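Long-range contact in activator of Hsp90 ATPase homologue 1/2-like C-terminal domain-containing protein (Mycobacterium smegmatis, PDB 3UID), which is probably a type II toxin related to the hypoxia-linked Rv2035 of Mycobacterium tuberculosis, built on the ligand-pocket fold of the SRPBCC superfamily: residues Pro86-Gly94 with Val108-Glu117. Sequence-based numbering, arbitrary orientation.
Sequences PHSFSFLDG and VSTNVYTFTE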
loop_
_atom_site.group_PDB
_atom_site.type_symbol
_atom_site.label_atom_id
_atom_site.label_comp_id
_atom_site.label_asym_id
_atom_site.label_seq_id
_atom_site.Cartn_x
_atom_site.Cartn_y
_atom_site.Cartn_z
ATOM N N PRO A 86 10.728 -8.772 9.937
ATOM C CA PRO A 86 9.411 -8.168 9.725
ATOM C C PRO A 86 9.492 -6.649 9.636
ATOM O O PRO A 86 8.474 -5.988 9.843
ATOM C CB PRO A 86 8.695 -8.515 11.024
ATOM C CG PRO A 86 9.782 -8.365 12.051
ATOM C CD PRO A 86 11.036 -8.896 11.375
ATOM N N HIS A 87 10.660 -6.090 9.336
ATOM C CA HIS A 87 10.805 -4.638 9.423
ATOM C C HIS A 87 10.568 -3.866 8.136
ATOM O O HIS A 87 10.187 -2.707 8.188
ATOM C CB HIS A 87 12.150 -4.247 10.026
ATOM C CG HIS A 87 12.229 -4.481 11.501
ATOM N ND1 HIS A 87 13.043 -5.443 12.056
ATOM C CD2 HIS A 87 11.584 -3.887 12.535
ATOM C CE1 HIS A 87 12.901 -5.430 13.370
ATOM N NE2 HIS A 87 12.025 -4.495 13.686
ATOM N N SER A 88 10.775 -4.485 6.980
ATOM C CA SER A 88 10.648 -3.695 5.753
ATOM C C SER A 88 10.540 -4.539 4.497
ATOM O O SER A 88 11.032 -5.668 4.467
ATOM C CB SER A 88 11.872 -2.774 5.623
ATOM O OG SER A 88 11.700 -1.804 4.603
ATOM N N PHE A 89 9.861 -4.003 3.481
ATOM C CA PHE A 89 9.977 -4.519 2.121
ATOM C C PHE A 89 9.935 -3.372 1.124
ATOM O O PHE A 89 9.468 -2.277 1.448
ATOM C CB PHE A 89 8.992 -5.671 1.801
ATOM C CG PHE A 89 7.532 -5.278 1.760
ATOM C CD1 PHE A 89 6.926 -4.943 0.555
ATOM C CD2 PHE A 89 6.764 -5.276 2.916
ATOM C CE1 PHE A 89 5.569 -4.602 0.499
ATOM C CE2 PHE A 89 5.403 -4.938 2.866
ATOM C CZ PHE A 89 4.810 -4.600 1.650
ATOM N N SER A 90 10.479 -3.610 -0.062
ATOM C CA SER A 90 10.612 -2.565 -1.068
ATOM C C SER A 90 10.127 -3.093 -2.397
ATOM O O SER A 90 10.271 -4.288 -2.679
ATOM C CB SER A 90 12.072 -2.147 -1.196
ATOM O OG SER A 90 12.570 -1.650 0.040
ATOM N N PHE A 91 9.575 -2.212 -3.227
ATOM C CA PHE A 91 8.990 -2.660 -4.485
ATOM C C PHE A 91 8.776 -1.524 -5.461
ATOM O O PHE A 91 8.686 -0.348 -5.070
ATOM C CB PHE A 91 7.648 -3.387 -4.252
ATOM C CG PHE A 91 6.586 -2.529 -3.604
ATOM C CD1 PHE A 91 5.678 -1.811 -4.377
ATOM C CD2 PHE A 91 6.497 -2.457 -2.213
ATOM C CE1 PHE A 91 4.691 -1.021 -3.768
ATOM C CE2 PHE A 91 5.515 -1.673 -1.586
ATOM C CZ PHE A 91 4.607 -0.968 -2.364
ATOM N N LEU A 92 8.700 -1.886 -6.734
ATOM C CA LEU A 92 8.281 -0.951 -7.770
ATOM C C LEU A 92 6.793 -1.179 -8.032
ATOM O O LEU A 92 6.330 -2.312 -8.078
ATOM C CB LEU A 92 9.089 -1.193 -9.049
ATOM C CG LEU A 92 10.597 -1.234 -8.822
ATOM C CD1 LEU A 92 11.322 -1.878 -9.990
ATOM C CD2 LEU A 92 11.121 0.164 -8.545
ATOM N N ASP A 93 6.033 -0.104 -8.177
ATOM C CA ASP A 93 4.591 -0.241 -8.392
ATOM C C ASP A 93 4.146 0.397 -9.703
ATOM O O ASP A 93 4.549 1.517 -10.021
ATOM C CB ASP A 93 3.846 0.381 -7.209
ATOM C CG ASP A 93 2.354 0.473 -7.439
ATOM O OD1 ASP A 93 1.688 -0.583 -7.443
ATOM O OD2 ASP A 93 1.848 1.602 -7.629
ATOM N N GLY A 94 3.311 -0.323 -10.453
ATOM C CA GLY A 94 2.791 0.180 -11.712
ATOM C C GLY A 94 1.293 -0.016 -11.866
ATOM O O GLY A 94 0.721 -0.922 -11.267
ATOM N N VAL A 108 6.781 3.618 -13.270
ATOM C CA VAL A 108 6.552 3.053 -11.947
ATOM C C VAL A 108 7.016 4.025 -10.859
ATOM O O VAL A 108 7.826 4.917 -11.105
ATOM C CB VAL A 108 7.290 1.693 -11.751
ATOM C CG1 VAL A 108 6.807 0.664 -12.773
ATOM C CG2 VAL A 108 8.818 1.867 -11.822
ATOM N N SER A 109 6.487 3.840 -9.654
ATOM C CA SER A 109 7.008 4.498 -8.468
ATOM C C SER A 109 7.854 3.470 -7.729
ATOM O O SER A 109 7.694 2.262 -7.942
ATOM C CB SER A 109 5.852 4.988 -7.585
ATOM O OG SER A 109 5.020 3.906 -7.175
ATOM N N THR A 110 8.790 3.946 -6.913
ATOM C CA THR A 110 9.580 3.067 -6.053
ATOM C C THR A 110 9.092 3.255 -4.619
ATOM O O THR A 110 8.785 4.361 -4.205
ATOM C CB THR A 110 11.084 3.368 -6.159
ATOM O OG1 THR A 110 11.383 4.615 -5.520
ATOM C CG2 THR A 110 11.499 3.444 -7.607
ATOM N N ASN A 111 9.012 2.172 -3.861
ATOM C CA ASN A 111 8.320 2.212 -2.587
ATOM C C ASN A 111 9.085 1.452 -1.542
ATOM O O ASN A 111 9.646 0.398 -1.837
ATOM C CB ASN A 111 6.947 1.573 -2.741
ATOM C CG ASN A 111 6.135 2.241 -3.811
ATOM O OD1 ASN A 111 6.253 1.920 -5.005
ATOM N ND2 ASN A 111 5.327 3.199 -3.407
ATOM N N VAL A 112 9.128 2.007 -0.331
ATOM C CA VAL A 112 9.683 1.316 0.822
ATOM C C VAL A 112 8.695 1.383 1.987
ATOM O O VAL A 112 8.323 2.470 2.432
ATOM C CB VAL A 112 11.011 1.913 1.275
ATOM C CG1 VAL A 112 11.610 1.059 2.406
ATOM C CG2 VAL A 112 11.977 1.999 0.108
ATOM N N TYR A 113 8.273 0.219 2.473
ATOM C CA TYR A 113 7.430 0.139 3.663
ATOM C C TYR A 113 8.282 -0.290 4.841
ATOM O O TYR A 113 8.993 -1.295 4.768
ATOM C CB TYR A 113 6.345 -0.920 3.472
ATOM C CG TYR A 113 5.237 -0.568 2.496
ATOM C CD1 TYR A 113 5.335 0.518 1.630
ATOM C CD2 TYR A 113 4.084 -1.349 2.452
ATOM C CE1 TYR A 113 4.282 0.821 0.741
ATOM C CE2 TYR A 113 3.048 -1.071 1.578
ATOM C CZ TYR A 113 3.153 0.009 0.728
ATOM O OH TYR A 113 2.125 0.288 -0.133
ATOM N N THR A 114 8.202 0.465 5.930
ATOM C CA THR A 114 8.993 0.168 7.108
ATOM C C THR A 114 8.102 0.088 8.344
ATOM O O THR A 114 7.272 0.976 8.577
ATOM C CB THR A 114 10.109 1.208 7.282
ATOM O OG1 THR A 114 10.906 1.233 6.093
ATOM C CG2 THR A 114 10.987 0.870 8.470
ATOM N N PHE A 115 8.282 -0.981 9.122
ATOM C CA PHE A 115 7.487 -1.245 10.323
ATOM C C PHE A 115 8.425 -1.307 11.524
ATOM O O PHE A 115 9.322 -2.152 11.595
ATOM C CB PHE A 115 6.722 -2.568 10.180
ATOM C CG PHE A 115 5.982 -2.688 8.886
ATOM C CD1 PHE A 115 4.901 -1.864 8.624
ATOM C CD2 PHE A 115 6.364 -3.611 7.929
ATOM C CE1 PHE A 115 4.214 -1.955 7.427
ATOM C CE2 PHE A 115 5.686 -3.700 6.723
ATOM C CZ PHE A 115 4.602 -2.874 6.477
ATOM N N THR A 116 8.244 -0.392 12.468
ATOM C CA THR A 116 9.110 -0.371 13.638
ATOM C C THR A 116 8.329 -0.300 14.928
ATOM O O THR A 116 7.199 0.189 14.966
ATOM C CB THR A 116 10.138 0.765 13.555
ATOM O OG1 THR A 116 9.464 2.009 13.333
ATOM C CG2 THR A 116 11.108 0.504 12.402
ATOM N N GLU A 117 8.943 -0.804 15.989
ATOM C CA GLU A 117 8.291 -0.870 17.274
ATOM C C GLU A 117 8.085 0.539 17.797
ATOM O O GLU A 117 8.998 1.370 17.773
ATOM C CB GLU A 117 9.133 -1.703 18.251
ATOM C CG GLU A 117 9.396 -3.152 17.805
ATOM C CD GLU A 117 10.441 -3.277 16.694
ATOM O OE1 GLU A 117 11.107 -2.265 16.364
ATOM O OE2 GLU A 117 10.595 -4.395 16.148
#
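Phe89, Phe91 and Asp93 face Tyr113, Asn111 and Ser109 in antiparallel hydrogen-bonded pairs, the strand axes coming within 4.7 Å at 149°, and a further backbone bond from Phe115 N to His87 O (2.7 Å) continues the pairing past the start of strand 88-94. On the face carrying Phe89, Phe91 and Tyr113 the rings form an aromatic cluster. Phe91 turns its edge to the face of Tyr113, with centroids 5.0 Å apart and planes at 79°. Its CG is wedged between the backbone N and carbonyl carbon (chi1 61°), which swings the ring across toward the neighbouring strand and under Asn111, whose CB sits 3.6 Å from the Phe91 ring centroid in a CH-pi contact. Phe89 takes the same first torsion and lies alongside Tyr113, pointing the same way; its CZ reaches Tyr113 CD2 at 3.4 Å, the two planes oblique to each other. Farther along, Phe89 CE2 meets the edge of the Phe115 ring. Strands 88-96 and 109-118 are central neighbours in the curved antiparallel sheet of the Bet v 1-like fold, and the aromatic face is its concave, inner side: Phe115 packs on Ile28 and Trp29 of helix 25-33, while Phe91 stacks on Trp78 and Tyr113 meets Tyr126 edge-to-face on the flanking strands. On the opposite face of the sheet, Ser88, Ser90 and Leu92 pair with Thr114, Val112 and Thr110 in the non-hydrogen-bonded positions. Ser88 OG donates to Tyr113 O (2.8 Å) from above the carbonyl plane, so that oxygen accepts from both this hydroxyl and Phe89 N. Leu92 CD2 and Thr110 CG2 press together at 3.4 Å, tight for two methyls. At the far end, the bent side chain of Glu117 folds back, and in one of two modelled conformers of His87, NE2 donates to the syn lone pair of OE2 (2.8 Å), a bond the second conformer makes less certain; the carboxylate is turned well out of the imidazole plane.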